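Esterase LipW (Mycobacterium marinum, PDB 3QH4) probably acts as an esterase, hydrolysing ester bonds with the serine-type chemistry of the alpha/beta hydrolase fold. Local coordinates at residues 171-176 against 190-195; 242-247 against 268-273; 250-255 against 276-281; 262-267 against 280-285. All coordinates share one frame; numbering follows the deposited sequence.

In the fold
Interaction 1 comes first along the chain. It closes the connection between helix 167-181 and strand 189-193 by laying that helix on its own strand, and it is complete before the others begin. Interaction 2 opens in the loop leading to strand 250-255 and ties this loop to the end of helix 261-273. Interaction 3 crosses it, pairing strand 250-255 with edge strand 278-283. Interaction 4 also crosses interaction 2 and ends on the same strand as interaction 3, sharing L280 and H281 with it; it packs helix 261-273 on that strand. Strands 189-193, 250-255 and 278-283 are consecutive in the sheet, so interactions 1, 3 and 4 reach this end, and interaction 2 fixes a loop to the covering helix.

Interaction 1: 171-176 against 190-195; sequences LAAGLA and QLLHQP
The methyl of A176 lies over the flat amide of Q190, about 3.3 Å above its plane and nearest the oxygen, with A176 CB 3.4 Å from Q190 OE1 and 3.7 Å from Q190 CD. Near the rim of the same amide, OE1 approaches the backbone of A173, whose CA is 3.9 Å from Q190 OE1. The other flat group of the strand, the H193 ring, carries Q194 CG over the centre of one face, 3.6 Å above the plane. Further along the strand the partner is aliphatic: L192 CD2 stands 4.1 Å from A172 CB and 4.4 Å from A173 CB, and touches A173 N. L192 reaches there with CG anti to its carbonyl carbon (chi1 -50°), while Q190 holds CG between backbone N and carbonyl carbon (chi1 61°) and then runs extended toward the helix. Alanines suit this helix surface because their short side chains let the axes of helix 171-176 and strand 190-193 approach to 8.6 Å, nearly antiparallel. No hydrogen bond crosses the contact; Q190 NE2 instead makes a weak one to P248 O. A172 also touches the putative nucleophile elbow, at the start of its helix. The chemistry is chiefly van der Waals, with a methyl over the face of one buried amide and A173 CA at its oxygen edge, so shape rather than polarity joins helix and strand in this beta-alpha-beta unit.

Interaction 2: 242-247 against 268-273; sequences GQLAGL and AQRLLG
L244 and L271 have the nearest CA atoms, 6.0 Å apart, where a type II turn from L244 to L247, closed by a weak backbone bond from L247 N to L244 O, lies against the last turns of a helix. G246 takes the turn position of positive phi (90°), where a CB would jam against the preceding carbonyl oxygen. The L244 side chain crosses that of R270 at about a right angle: its CD1 is 3.6 Å from R270 CB and also sits over the centre of the guanidinium, 3.9 Å above the plane. The arginine is bent at chi3 (-56°), which places NE so that the group can turn back over the leucine. At the guanidinium edge R270 NH2 gives a weak hydrogen bond to G242 O, 3.1 Å long with an angle of only 120° at the hydrogen; NH1 is bonded to R241 O, the stronger partner, so the G242 bond adds only a weak second hold. Arginine suits the border, offering aliphatic carbons to the leucine and N-H groups to the loop. Deeper in, L271 CD2 meets both L244 CD1 and L247 CD1, each at 3.9 Å, and the L247 side chain crosses it at about a right angle. Both loop leucines also touch Y267 one turn earlier on helix 261-273. L271 continues inward onto T250 and T278, so the loop packs on the helix where it covers strands 250-255 and 278-283.

Interaction 3: 250-255 against 276-281; sequences TLITCG and VSTELH
E279 and L251 stand side by side on neighbouring strands, pointing the same way, and the acid's side chain can be followed along one leucine methyl. E279 CB lies 3.8 Å from L251 CD1; CG comes closer, at 3.6 Å from L251 CD1; CD draws off to 4.1 Å from that methyl, and OE1 ends 3.9 Å from it. CG is anti to the backbone N (chi1 179°) and the chain stays extended, so CB, CG and one carboxylate oxygen all lie beside the leucine methyl, on an exposed border. Glutamate suits this position, having both carbons to pack and a charged end. On the other face I252 and L280 also run side by side, I252 CG2 being 3.8 Å from L280 CD1, and I252 CG2 touches T278 CG2 as well. T250 OG1 hydrogen-bonds with P248 O and lies beside V276 CG1, and T253 OG1 bonds H193 ND1 on the next strand. Five backbone hydrogen bonds join the strands, from T250 N to S277 O at one end to C254 N and H281 O at the other; the one from E279 N to T250 O is 2.8 Å and almost straight (173°). Their axes diverge by only 12°. A parallel pair of this kind, connected through helix 261-273, is a beta-alpha-beta unit at the edge of the alpha/beta hydrolase sheet, with the likely triad acid D258 in the loop following strand 250-255.

Interaction 4: 262-267 against 280-285; sequences DEVLDY and LHIFPR
L265 and I282 meet through two similar first torsions: each has its first branch carbon anti to the carbonyl carbon, L265 CG with chi1 -68° and I282 CG1 with chi1 -62°. The isoleucine then turns again at chi2 (-59°), placing CD1 beside the leucine methyl. L265 CD2 consequently touches I282 CG1 at 3.9 Å and I282 CD1 at 4.0 Å, the two side chains crossing at about a right angle. The same L265 CD2 lies 4.0 Å from L280 CD2, so one methyl bridges two residues projecting from the same face of the strand. V264, the preceding helix residue, adds a second methyl to the same two strand residues. Its CG1 approaches L280 CD1 at 4.1 Å and, more loosely, I282 CD1 at 4.4 Å. Branched aliphatic residues suit this interface: no hydrogen bond spans it, and the methyls of the helix fit between those of the strand. The helix axis passes 10.0 Å from the strand axis and runs nearly antiparallel to it. L265, L280 and I282 are only partly buried, whereas V264 is buried, also touching I252 and P195. On the residue before V264, E263 OE1 accepts hydrogen bonds from L197 N and D198 N. Helix 261-273 thus covers edge strand 278-283 on one face, while on the other H281 and F283 pack against helix 298-315, leaving the strand sandwiched between two helices beside strand 250-255.

Interaction 1: 171-176 against 190-195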
loop_
_atom_site.group_PDB
_atom_site.type_symbol
_atom_site.label_atom_id
_atom_site.label_comp_id
_atom_site.label_asym_id
_atom_site.label_seq_id
_atom_site.Cartn_x
_atom_site.Cartn_y
_atom_site.Cartn_z
ATOM N N LEU A 171 -6.188 0.222 -3.263
ATOM C CA LEU A 171 -7.148 1.201 -2.738
ATOM C C LEU A 171 -6.681 2.632 -3.073
ATOM O O LEU A 171 -7.497 3.462 -3.473
ATOM C CB LEU A 171 -7.315 1.038 -1.242
ATOM C CG LEU A 171 -7.696 -0.364 -0.762
ATOM C CD1 LEU A 171 -7.647 -0.408 0.795
ATOM C CD2 LEU A 171 -9.088 -0.824 -1.305
ATOM N N ALA A 172 -5.382 2.922 -2.912
ATOM C CA ALA A 172 -4.854 4.233 -3.250
ATOM C C ALA A 172 -5.109 4.557 -4.714
ATOM O O ALA A 172 -5.453 5.677 -5.052
ATOM C CB ALA A 172 -3.350 4.300 -2.963
ATOM N N ALA A 173 -4.947 3.559 -5.589
ATOM C CA ALA A 173 -5.198 3.770 -7.019
ATOM C C ALA A 173 -6.698 4.107 -7.235
ATOM O O ALA A 173 -7.069 4.899 -8.133
ATOM C CB ALA A 173 -4.815 2.513 -7.794
ATOM N N GLY A 174 -7.561 3.512 -6.417
ATOM C CA GLY A 174 -8.997 3.849 -6.484
ATOM C C GLY A 174 -9.277 5.291 -6.099
ATOM O O GLY A 174 -10.065 5.988 -6.754
ATOM N N LEU A 175 -8.606 5.768 -5.052
ATOM C CA LEU A 175 -8.706 7.161 -4.661
ATOM C C LEU A 175 -8.183 8.057 -5.792
ATOM O O LEU A 175 -8.805 9.064 -6.122
ATOM C CB LEU A 175 -7.922 7.454 -3.375
ATOM C CG LEU A 175 -8.341 6.649 -2.128
ATOM C CD1 LEU A 175 -7.480 7.068 -0.945
ATOM C CD2 LEU A 175 -9.847 6.904 -1.813
ATOM N N ALA A 176 -7.043 7.690 -6.380
ATOM C CA ALA A 176 -6.511 8.479 -7.508
ATOM C C ALA A 176 -7.518 8.580 -8.667
ATOM O O ALA A 176 -7.645 9.650 -9.286
ATOM C CB ALA A 176 -5.207 7.883 -8.007
ATOM N N GLN A 190 0.301 10.120 -6.657
ATOM C CA GLN A 190 -0.004 8.783 -6.109
ATOM C C GLN A 190 1.273 7.969 -5.979
ATOM O O GLN A 190 2.074 7.858 -6.928
ATOM C CB GLN A 190 -1.059 8.029 -6.955
ATOM C CG GLN A 190 -0.680 7.743 -8.409
ATOM C CD GLN A 190 -1.766 6.939 -9.155
ATOM O OE1 GLN A 190 -2.407 6.031 -8.599
ATOM N NE2 GLN A 190 -2.020 7.336 -10.397
ATOM N N LEU A 191 1.426 7.331 -4.827
ATOM C CA LEU A 191 2.637 6.538 -4.568
ATOM C C LEU A 191 2.204 5.095 -4.355
ATOM O O LEU A 191 1.461 4.790 -3.413
ATOM C CB LEU A 191 3.357 7.098 -3.327
ATOM C CG LEU A 191 4.682 6.434 -2.952
ATOM C CD1 LEU A 191 5.612 7.485 -2.342
ATOM C CD2 LEU A 191 4.422 5.285 -1.971
ATOM N N LEU A 192 2.573 4.243 -5.304
ATOM C CA LEU A 192 2.087 2.852 -5.329
ATOM C C LEU A 192 3.294 1.927 -5.132
ATOM O O LEU A 192 4.078 1.673 -6.072
ATOM C CB LEU A 192 1.371 2.542 -6.652
ATOM C CG LEU A 192 0.288 3.522 -7.101
ATOM C CD1 LEU A 192 -0.244 3.146 -8.478
ATOM C CD2 LEU A 192 -0.879 3.570 -6.098
ATOM N N HIS A 193 3.456 1.450 -3.907
ATOM C CA HIS A 193 4.520 0.484 -3.641
ATOM C C HIS A 193 4.043 -0.959 -3.810
ATOM O O HIS A 193 3.052 -1.374 -3.200
ATOM C CB HIS A 193 5.155 0.723 -2.252
ATOM C CG HIS A 193 6.217 -0.275 -1.901
ATOM N ND1 HIS A 193 7.233 -0.613 -2.773
ATOM C CD2 HIS A 193 6.432 -0.996 -0.771
ATOM C CE1 HIS A 193 8.017 -1.515 -2.202
ATOM N NE2 HIS A 193 7.546 -1.773 -0.995
ATOM N N GLN A 194 4.802 -1.699 -4.622
ATOM C CA GLN A 194 4.532 -3.101 -4.987
ATOM C C GLN A 194 3.013 -3.373 -5.084
ATOM O O GLN A 194 2.515 -4.302 -4.431
ATOM C CB GLN A 194 5.266 -4.057 -3.997
ATOM C CG GLN A 194 4.891 -3.795 -2.523
ATOM C CD GLN A 194 5.617 -4.636 -1.505
ATOM O OE1 GLN A 194 6.593 -5.319 -1.811
ATOM N NE2 GLN A 194 5.150 -4.568 -0.257
ATOM N N PRO A 195 2.300 -2.575 -5.906
ATOM C CA PRO A 195 0.820 -2.632 -5.916
ATOM C C PRO A 195 0.204 -3.897 -6.510
ATOM O O PRO A 195 0.719 -4.485 -7.470
ATOM C CB PRO A 195 0.419 -1.425 -6.764
ATOM C CG PRO A 195 1.599 -1.242 -7.760
ATOM C CD PRO A 195 2.812 -1.567 -6.867
#

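Interaction 2: 242-247 against 268-273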
loop_
_atom_site.group_PDB
_atom_site.type_symbol
_atom_site.label_atom_id
_atom_site.label_comp_id
_atom_site.label_asym_id
_atom_site.label_seq_id
_atom_site.Cartn_x
_atom_site.Cartn_y
_atom_site.Cartn_z
ATOM N N GLY A 242 -9.378 1.012 -18.732
ATOM C CA GLY A 242 -8.904 1.201 -20.093
ATOM C C GLY A 242 -8.169 2.517 -20.256
ATOM O O GLY A 242 -7.034 2.547 -20.743
ATOM N N GLN A 243 -8.804 3.595 -19.810
ATOM C CA GLN A 243 -8.248 4.958 -20.015
ATOM C C GLN A 243 -7.603 5.496 -18.757
ATOM O O GLN A 243 -8.275 5.730 -17.749
ATOM C CB GLN A 243 -9.375 5.911 -20.453
ATOM C CG GLN A 243 -8.925 7.367 -20.610
ATOM C CD GLN A 243 -7.846 7.528 -21.672
ATOM O OE1 GLN A 243 -6.656 7.398 -21.390
ATOM N NE2 GLN A 243 -8.266 7.751 -22.917
ATOM N N LEU A 244 -6.286 5.693 -18.808
ATOM C CA LEU A 244 -5.544 6.181 -17.641
ATOM C C LEU A 244 -5.187 7.668 -17.720
ATOM O O LEU A 244 -4.540 8.190 -16.808
ATOM C CB LEU A 244 -4.272 5.352 -17.453
ATOM C CG LEU A 244 -4.472 3.835 -17.272
ATOM C CD1 LEU A 244 -3.133 3.178 -16.965
ATOM C CD2 LEU A 244 -5.501 3.522 -16.161
ATOM N N ALA A 245 -5.592 8.340 -18.798
ATOM C CA ALA A 245 -5.242 9.755 -18.941
ATOM C C ALA A 245 -5.821 10.559 -17.801
ATOM O O ALA A 245 -6.957 10.323 -17.364
ATOM C CB ALA A 245 -5.706 10.321 -20.283
ATOM N N GLY A 246 -5.033 11.506 -17.301
ATOM C CA GLY A 246 -5.521 12.410 -16.269
ATOM C C GLY A 246 -5.323 11.954 -14.833
ATOM O O GLY A 246 -5.624 12.717 -13.892
ATOM N N LEU A 247 -4.841 10.727 -14.648
ATOM C CA LEU A 247 -4.456 10.285 -13.303
ATOM C C LEU A 247 -3.265 11.100 -12.787
ATOM O O LEU A 247 -2.495 11.655 -13.595
ATOM C CB LEU A 247 -4.138 8.787 -13.294
ATOM C CG LEU A 247 -5.356 7.897 -13.560
ATOM C CD1 LEU A 247 -4.931 6.425 -13.671
ATOM C CD2 LEU A 247 -6.438 8.038 -12.447
ATOM N N ALA A 268 2.612 0.621 -15.369
ATOM C CA ALA A 268 3.536 1.742 -15.589
ATOM C C ALA A 268 3.604 2.136 -17.076
ATOM O O ALA A 268 3.558 3.334 -17.427
ATOM C CB ALA A 268 4.935 1.386 -15.039
ATOM N N GLN A 269 3.673 1.143 -17.969
ATOM C CA GLN A 269 3.797 1.476 -19.388
ATOM C C GLN A 269 2.502 2.167 -19.848
ATOM O O GLN A 269 2.551 3.139 -20.597
ATOM C CB GLN A 269 4.059 0.205 -20.204
ATOM C CG GLN A 269 3.857 0.396 -21.690
ATOM C CD GLN A 269 4.980 1.154 -22.333
ATOM O OE1 GLN A 269 4.899 2.401 -22.533
ATOM N NE2 GLN A 269 6.044 0.436 -22.674
ATOM N N ARG A 270 1.362 1.693 -19.354
ATOM C CA ARG A 270 0.089 2.307 -19.732
ATOM C C ARG A 270 -0.058 3.716 -19.172
ATOM O O ARG A 270 -0.564 4.595 -19.860
ATOM C CB ARG A 270 -1.073 1.396 -19.331
ATOM C CG ARG A 270 -1.019 0.099 -20.115
ATOM C CD ARG A 270 -2.411 -0.522 -20.275
ATOM N NE ARG A 270 -3.081 -0.738 -18.997
ATOM C CZ ARG A 270 -4.262 -0.215 -18.664
ATOM N NH1 ARG A 270 -4.781 -0.504 -17.488
ATOM N NH2 ARG A 270 -4.940 0.573 -19.509
ATOM N N LEU A 271 0.396 3.938 -17.936
ATOM C CA LEU A 271 0.392 5.298 -17.376
ATOM C C LEU A 271 1.217 6.233 -18.262
ATOM O O LEU A 271 0.754 7.303 -18.666
ATOM C CB LEU A 271 0.942 5.310 -15.952
ATOM C CG LEU A 271 0.038 4.717 -14.851
ATOM C CD1 LEU A 271 0.858 4.605 -13.545
ATOM C CD2 LEU A 271 -1.212 5.611 -14.633
ATOM N N LEU A 272 2.432 5.801 -18.571
ATOM C CA LEU A 272 3.314 6.578 -19.443
ATOM C C LEU A 272 2.670 6.836 -20.808
ATOM O O LEU A 272 2.718 7.963 -21.331
ATOM C CB LEU A 272 4.658 5.852 -19.574
ATOM C CG LEU A 272 5.431 5.898 -18.261
ATOM C CD1 LEU A 272 6.541 4.804 -18.264
ATOM C CD2 LEU A 272 6.042 7.297 -18.031
ATOM N N GLY A 273 2.090 5.787 -21.396
ATOM C CA GLY A 273 1.412 5.914 -22.702
ATOM C C GLY A 273 0.263 6.925 -22.672
ATOM O O GLY A 273 -0.015 7.598 -23.670
#

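Interaction 3: 250-255 against 276-281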
loop_
_atom_site.group_PDB
_atom_site.type_symbol
_atom_site.label_atom_id
_atom_site.label_comp_id
_atom_site.label_asym_id
_atom_site.label_seq_id
_atom_site.Cartn_x
_atom_site.Cartn_y
_atom_site.Cartn_z
ATOM N N THR A 250 2.822 9.780 -10.670
ATOM C CA THR A 250 2.922 8.489 -9.980
ATOM C C THR A 250 4.375 8.110 -9.682
ATOM O O THR A 250 5.264 8.393 -10.510
ATOM C CB THR A 250 2.297 7.401 -10.888
ATOM O OG1 THR A 250 0.907 7.698 -11.069
ATOM C CG2 THR A 250 2.427 5.966 -10.279
ATOM N N LEU A 251 4.602 7.512 -8.498
ATOM C CA LEU A 251 5.805 6.716 -8.227
ATOM C C LEU A 251 5.304 5.306 -8.039
ATOM O O LEU A 251 4.420 5.065 -7.210
ATOM C CB LEU A 251 6.540 7.164 -6.964
ATOM C CG LEU A 251 7.643 6.187 -6.535
ATOM C CD1 LEU A 251 8.840 6.155 -7.551
ATOM C CD2 LEU A 251 8.152 6.584 -5.129
ATOM N N ILE A 252 5.865 4.376 -8.809
ATOM C CA ILE A 252 5.463 2.973 -8.687
ATOM C C ILE A 252 6.705 2.100 -8.578
ATOM O O ILE A 252 7.626 2.204 -9.400
ATOM C CB ILE A 252 4.485 2.583 -9.848
ATOM C CG1 ILE A 252 4.037 1.121 -9.722
ATOM C CG2 ILE A 252 5.112 2.813 -11.242
ATOM C CD1 ILE A 252 2.894 0.736 -10.742
ATOM N N THR A 253 6.723 1.208 -7.581
ATOM C CA THR A 253 7.938 0.476 -7.261
ATOM C C THR A 253 7.611 -1.007 -7.059
ATOM O O THR A 253 6.461 -1.355 -6.727
ATOM C CB THR A 253 8.565 1.043 -5.959
ATOM O OG1 THR A 253 7.565 1.123 -4.926
ATOM C CG2 THR A 253 9.159 2.440 -6.194
ATOM N N CYS A 254 8.589 -1.895 -7.286
ATOM C CA CYS A 254 8.360 -3.319 -7.003
ATOM C C CYS A 254 9.675 -4.069 -6.999
ATOM O O CYS A 254 10.582 -3.705 -7.747
ATOM C CB CYS A 254 7.456 -3.905 -8.101
ATOM S SG CYS A 254 6.667 -5.458 -7.603
ATOM N N GLY A 255 9.790 -5.096 -6.145
ATOM C CA GLY A 255 10.941 -6.021 -6.211
ATOM C C GLY A 255 10.778 -6.912 -7.436
ATOM O O GLY A 255 9.666 -7.143 -7.877
ATOM N N VAL A 276 0.714 10.276 -18.272
ATOM C CA VAL A 276 0.864 10.510 -16.814
ATOM C C VAL A 276 2.363 10.472 -16.462
ATOM O O VAL A 276 3.049 9.527 -16.851
ATOM C CB VAL A 276 0.138 9.427 -16.008
ATOM C CG1 VAL A 276 0.362 9.606 -14.492
ATOM C CG2 VAL A 276 -1.377 9.432 -16.371
ATOM N N SER A 277 2.854 11.501 -15.760
ATOM C CA SER A 277 4.269 11.547 -15.362
ATOM C C SER A 277 4.486 10.424 -14.351
ATOM O O SER A 277 3.847 10.386 -13.297
ATOM C CB SER A 277 4.656 12.896 -14.761
ATOM O OG SER A 277 6.030 12.879 -14.389
ATOM N N THR A 278 5.383 9.510 -14.682
ATOM C CA THR A 278 5.554 8.281 -13.893
ATOM C C THR A 278 7.026 8.018 -13.625
ATOM O O THR A 278 7.874 8.031 -14.553
ATOM C CB THR A 278 4.948 7.057 -14.672
ATOM O OG1 THR A 278 3.575 7.348 -14.965
ATOM C CG2 THR A 278 4.963 5.770 -13.795
ATOM N N GLU A 279 7.325 7.793 -12.350
ATOM C CA GLU A 279 8.654 7.310 -11.959
ATOM C C GLU A 279 8.474 5.848 -11.604
ATOM O O GLU A 279 7.594 5.491 -10.805
ATOM C CB GLU A 279 9.184 8.126 -10.774
ATOM C CG GLU A 279 10.565 7.641 -10.320
ATOM C CD GLU A 279 11.337 8.683 -9.532
ATOM O OE1 GLU A 279 10.703 9.415 -8.766
ATOM O OE2 GLU A 279 12.582 8.775 -9.689
ATOM N N LEU A 280 9.308 4.990 -12.185
ATOM C CA LEU A 280 9.163 3.555 -11.977
ATOM C C LEU A 280 10.486 2.987 -11.517
ATOM O O LEU A 280 11.517 3.324 -12.074
ATOM C CB LEU A 280 8.774 2.870 -13.297
ATOM C CG LEU A 280 8.975 1.349 -13.415
ATOM C CD1 LEU A 280 7.963 0.623 -12.513
ATOM C CD2 LEU A 280 8.830 0.914 -14.888
ATOM N N HIS A 281 10.444 2.108 -10.509
ATOM C CA HIS A 281 11.645 1.361 -10.124
ATOM C C HIS A 281 11.380 -0.109 -9.860
ATOM O O HIS A 281 10.431 -0.446 -9.122
ATOM C CB HIS A 281 12.304 1.916 -8.859
ATOM C CG HIS A 281 13.729 1.497 -8.731
ATOM N ND1 HIS A 281 14.759 2.227 -9.271
ATOM C CD2 HIS A 281 14.295 0.414 -8.149
ATOM C CE1 HIS A 281 15.901 1.619 -9.034
ATOM N NE2 HIS A 281 15.651 0.516 -8.352
#

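Interaction 4: 262-267 against 280-285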
loop_
_atom_site.group_PDB
_atom_site.type_symbol
_atom_site.label_atom_id
_atom_site.label_comp_id
_atom_site.label_asym_id
_atom_site.label_seq_id
_atom_site.Cartn_x
_atom_site.Cartn_y
_atom_site.Cartn_z
ATOM N N ASP A 262 4.952 -8.193 -13.039
ATOM C CA ASP A 262 4.530 -7.897 -14.429
ATOM C C ASP A 262 3.333 -6.958 -14.514
ATOM O O ASP A 262 3.255 -6.104 -15.409
ATOM C CB ASP A 262 4.233 -9.196 -15.194
ATOM C CG ASP A 262 5.501 -9.986 -15.513
ATOM O OD1 ASP A 262 6.628 -9.558 -15.145
ATOM O OD2 ASP A 262 5.361 -11.067 -16.115
ATOM N N GLU A 263 2.389 -7.100 -13.590
ATOM C CA GLU A 263 1.241 -6.160 -13.664
ATOM C C GLU A 263 1.702 -4.734 -13.327
ATOM O O GLU A 263 1.174 -3.768 -13.849
ATOM C CB GLU A 263 0.067 -6.647 -12.814
ATOM C CG GLU A 263 0.281 -6.632 -11.311
ATOM C CD GLU A 263 -0.574 -7.679 -10.635
ATOM O OE1 GLU A 263 -1.446 -7.283 -9.841
ATOM O OE2 GLU A 263 -0.395 -8.889 -10.940
ATOM N N VAL A 264 2.739 -4.630 -12.494
ATOM C CA VAL A 264 3.338 -3.329 -12.198
ATOM C C VAL A 264 3.941 -2.728 -13.463
ATOM O O VAL A 264 3.677 -1.579 -13.798
ATOM C CB VAL A 264 4.412 -3.432 -11.092
ATOM C CG1 VAL A 264 5.304 -2.171 -11.083
ATOM C CG2 VAL A 264 3.743 -3.585 -9.764
ATOM N N LEU A 265 4.748 -3.516 -14.160
ATOM C CA LEU A 265 5.339 -3.052 -15.401
ATOM C C LEU A 265 4.276 -2.688 -16.461
ATOM O O LEU A 265 4.415 -1.673 -17.144
ATOM C CB LEU A 265 6.311 -4.106 -15.939
ATOM C CG LEU A 265 7.572 -4.327 -15.116
ATOM C CD1 LEU A 265 8.337 -5.560 -15.635
ATOM C CD2 LEU A 265 8.469 -3.057 -15.175
ATOM N N ASP A 266 3.246 -3.529 -16.629
ATOM C CA ASP A 266 2.158 -3.256 -17.584
ATOM C C ASP A 266 1.488 -1.913 -17.241
ATOM O O ASP A 266 1.228 -1.079 -18.111
ATOM C CB ASP A 266 1.103 -4.383 -17.542
ATOM C CG ASP A 266 1.616 -5.747 -18.075
ATOM O OD1 ASP A 266 2.604 -5.815 -18.833
ATOM O OD2 ASP A 266 0.979 -6.785 -17.738
ATOM N N TYR A 267 1.206 -1.712 -15.956
ATOM C CA TYR A 267 0.472 -0.514 -15.512
ATOM C C TYR A 267 1.338 0.725 -15.730
ATOM O O TYR A 267 0.855 1.755 -16.204
ATOM C CB TYR A 267 0.100 -0.637 -14.030
ATOM C CG TYR A 267 -1.002 0.310 -13.560
ATOM C CD1 TYR A 267 -2.315 0.193 -14.055
ATOM C CD2 TYR A 267 -0.738 1.312 -12.643
ATOM C CE1 TYR A 267 -3.337 1.068 -13.617
ATOM C CE2 TYR A 267 -1.744 2.189 -12.210
ATOM C CZ TYR A 267 -3.043 2.037 -12.687
ATOM O OH TYR A 267 -4.032 2.894 -12.237
ATOM N N LEU A 280 9.308 4.990 -12.185
ATOM C CA LEU A 280 9.163 3.555 -11.977
ATOM C C LEU A 280 10.486 2.987 -11.517
ATOM O O LEU A 280 11.517 3.324 -12.074
ATOM C CB LEU A 280 8.774 2.870 -13.297
ATOM C CG LEU A 280 8.975 1.349 -13.415
ATOM C CD1 LEU A 280 7.963 0.623 -12.513
ATOM C CD2 LEU A 280 8.830 0.914 -14.888
ATOM N N HIS A 281 10.444 2.108 -10.509
ATOM C CA HIS A 281 11.645 1.361 -10.124
ATOM C C HIS A 281 11.380 -0.109 -9.860
ATOM O O HIS A 281 10.431 -0.446 -9.122
ATOM C CB HIS A 281 12.304 1.916 -8.859
ATOM C CG HIS A 281 13.729 1.497 -8.731
ATOM N ND1 HIS A 281 14.759 2.227 -9.271
ATOM C CD2 HIS A 281 14.295 0.414 -8.149
ATOM C CE1 HIS A 281 15.901 1.619 -9.034
ATOM N NE2 HIS A 281 15.651 0.516 -8.352
ATOM N N ILE A 282 12.229 -0.958 -10.439
ATOM C CA ILE A 282 12.218 -2.385 -10.108
ATOM C C ILE A 282 13.510 -2.638 -9.326
ATOM O O ILE A 282 14.605 -2.385 -9.819
ATOM C CB ILE A 282 12.188 -3.289 -11.377
ATOM C CG1 ILE A 282 10.906 -3.046 -12.192
ATOM C CG2 ILE A 282 12.289 -4.799 -10.973
ATOM C CD1 ILE A 282 9.587 -3.335 -11.371
ATOM N N PHE A 283 13.363 -3.161 -8.108
ATOM C CA PHE A 283 14.510 -3.419 -7.236
ATOM C C PHE A 283 14.969 -4.853 -7.411
ATOM O O PHE A 283 14.158 -5.782 -7.303
ATOM C CB PHE A 283 14.105 -3.196 -5.768
ATOM C CG PHE A 283 13.876 -1.754 -5.440
ATOM C CD1 PHE A 283 14.967 -0.947 -5.040
ATOM C CD2 PHE A 283 12.609 -1.202 -5.516
ATOM C CE1 PHE A 283 14.764 0.408 -4.715
ATOM C CE2 PHE A 283 12.398 0.180 -5.226
ATOM C CZ PHE A 283 13.498 0.963 -4.821
ATOM N N PRO A 284 16.266 -5.037 -7.684
ATOM C CA PRO A 284 16.828 -6.380 -7.986
ATOM C C PRO A 284 16.921 -7.242 -6.708
ATOM O O PRO A 284 17.050 -6.695 -5.608
ATOM C CB PRO A 284 18.227 -6.036 -8.545
ATOM C CG PRO A 284 18.629 -4.770 -7.813
ATOM C CD PRO A 284 17.305 -3.990 -7.633
ATOM N N ARG A 285 16.827 -8.561 -6.870
ATOM C CA ARG A 285 17.104 -9.541 -5.795
ATOM C C ARG A 285 16.211 -9.356 -4.547
ATOM O O ARG A 285 16.609 -9.666 -3.431
ATOM C CB ARG A 285 18.594 -9.535 -5.439
ATOM C CG ARG A 285 19.515 -9.575 -6.647
ATOM C CD ARG A 285 20.983 -9.671 -6.222
ATOM N NE ARG A 285 21.335 -11.013 -5.790
ATOM C CZ ARG A 285 22.376 -11.315 -5.006
ATOM N NH1 ARG A 285 23.163 -10.363 -4.496
ATOM N NH2 ARG A 285 22.619 -12.582 -4.719
#